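Local coordinates for putative fusidic acid resistance protein (Staphylococcus aureus, PDB 2YB5) that confers resistance to the antibiotic fusidic acid as a FusB-type protein that promotes clearance of the ribosome, probably by binding elongation factor G, at the zinc ion site. Coordinates in Å, arbitrary orientation; residue numbers count along the deposited sequence, not the author numbering.

The zinc ion site. Residues 158, 160-161, 163, 165, 191, 197, 200. With ZN (zinc ion), chain B.
On the Cys161 side the amide of Asn200 borders the zinc site, and the amide of Gln163 lies over its outer face, with Gln163 CD 4.1 Å from Asn200 CG and the two planes tilted by about 25°. The amide nitrogen of Asn200 reaches from the rim of its group toward the metal centre, and ND2 makes a weak hydrogen bond to Cys161 SG at 3.7 Å. The backbone N-H of Gln163 gives the same thiolate a second weak bond.

Cys158, Cys161, Cys191 and Cys197 hold the zinc ion in a near-tetrahedral shell of sulfurs. Their bonds range from 2.1 Å for Cys191 SG to ZN up to 2.4 Å for Cys197 SG to ZN. Cys158 and Cys197 both extend SG anti to the backbone N, whereas Cys191 turns it anti to the carbonyl carbon. Cys161 takes the crowded position between the backbone N and the carbonyl carbon (chi1 64°), which turns its sulfur in to the zinc beside the other three.

Cys158 SG is gripped by three backbone N-H groups. Ile160 N donates at 3.2 Å to Cys158 SG, and Cys161 N lies 3.5 Å from Cys158 SG in a nearly straight bond (170° at H). From the end of strand 186-191, Cys191 N donates to Cys158 SG at 3.4 Å. These donors, with the metal, hold the Cys158 side chain in place and may disperse negative charge on its sulfur.

The site belongs to the C-terminal treble-clef zinc finger. The CxxC knuckle, Cys158 to Cys161, supplies one pair of ligands; the other pair comes from the end of strand 186-191 and from helix 194-200, so the metal ties knuckle, strand and helix together.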
loop_
_atom_site.group_PDB
_atom_site.type_symbol
_atom_site.label_atom_id
_atom_site.label_comp_id
_atom_site.label_asym_id
_atom_site.label_seq_id
_atom_site.Cartn_x
_atom_site.Cartn_y
_atom_site.Cartn_z
ATOM N N CYS A 158 -1.602 2.338 12.768
ATOM C CA CYS A 158 -0.313 2.434 12.094
ATOM C C CYS A 158 -0.180 3.827 11.503
ATOM O O CYS A 158 -1.062 4.277 10.792
ATOM C CB CYS A 158 -0.215 1.391 10.975
ATOM S SG CYS A 158 1.130 1.672 9.782
ATOM N N ILE A 160 1.632 4.764 9.058
ATOM C CA ILE A 160 1.827 4.755 7.613
ATOM C C ILE A 160 0.498 4.592 6.867
ATOM O O ILE A 160 0.139 5.432 6.053
ATOM C CB ILE A 160 2.815 3.674 7.189
ATOM C CG1 ILE A 160 4.229 4.063 7.631
ATOM C CG2 ILE A 160 2.780 3.468 5.665
ATOM C CD1 ILE A 160 5.192 2.939 7.610
ATOM N N CYS A 161 -0.226 3.512 7.142
ATOM C CA CYS A 161 -1.450 3.210 6.429
ATOM C C CYS A 161 -2.679 3.781 7.135
ATOM O O CYS A 161 -3.768 3.736 6.582
ATOM C CB CYS A 161 -1.611 1.694 6.260
ATOM S SG CYS A 161 -1.802 0.770 7.809
ATOM N N GLN A 163 -4.486 2.635 9.464
ATOM C CA GLN A 163 -5.488 1.690 9.961
ATOM C C GLN A 163 -5.059 1.055 11.287
ATOM O O GLN A 163 -3.911 1.202 11.720
ATOM C CB GLN A 163 -5.781 0.624 8.904
ATOM C CG GLN A 163 -6.286 1.243 7.587
ATOM C CD GLN A 163 -7.030 0.269 6.697
ATOM O OE1 GLN A 163 -7.676 -0.664 7.173
ATOM N NE2 GLN A 163 -6.953 0.494 5.386
ATOM N N SER A 165 -3.925 -1.968 13.536
ATOM C CA SER A 165 -3.187 -3.210 13.304
ATOM C C SER A 165 -2.333 -3.581 14.513
ATOM O O SER A 165 -2.328 -2.871 15.518
ATOM C CB SER A 165 -2.293 -3.081 12.063
ATOM O OG SER A 165 -1.066 -2.453 12.370
ATOM N N CYS A 191 2.746 -0.756 11.485
ATOM C CA CYS A 191 2.448 -2.175 11.349
ATOM C C CYS A 191 3.741 -2.965 11.530
ATOM O O CYS A 191 4.739 -2.688 10.876
ATOM C CB CYS A 191 1.845 -2.473 9.977
ATOM S SG CYS A 191 0.192 -1.713 9.575
ATOM N N CYS A 197 0.477 -4.077 6.204
ATOM C CA CYS A 197 0.474 -2.620 5.953
ATOM C C CYS A 197 0.236 -2.266 4.475
ATOM O O CYS A 197 -0.596 -1.412 4.156
ATOM C CB CYS A 197 1.821 -2.006 6.372
ATOM S SG CYS A 197 1.840 -0.204 6.442
ATOM N N ASN A 200 -3.161 -2.378 3.208
ATOM C CA ASN A 200 -3.974 -1.254 3.672
ATOM C C ASN A 200 -3.592 0.090 3.047
ATOM O O ASN A 200 -4.382 1.034 3.073
ATOM C CB ASN A 200 -3.837 -1.088 5.197
ATOM C CG ASN A 200 -4.055 -2.391 5.972
ATOM O OD1 ASN A 200 -4.740 -3.315 5.498
ATOM N ND2 ASN A 200 -3.460 -2.464 7.184
HETATM ZN ZN ZN B . 0.383 0.029 8.371
#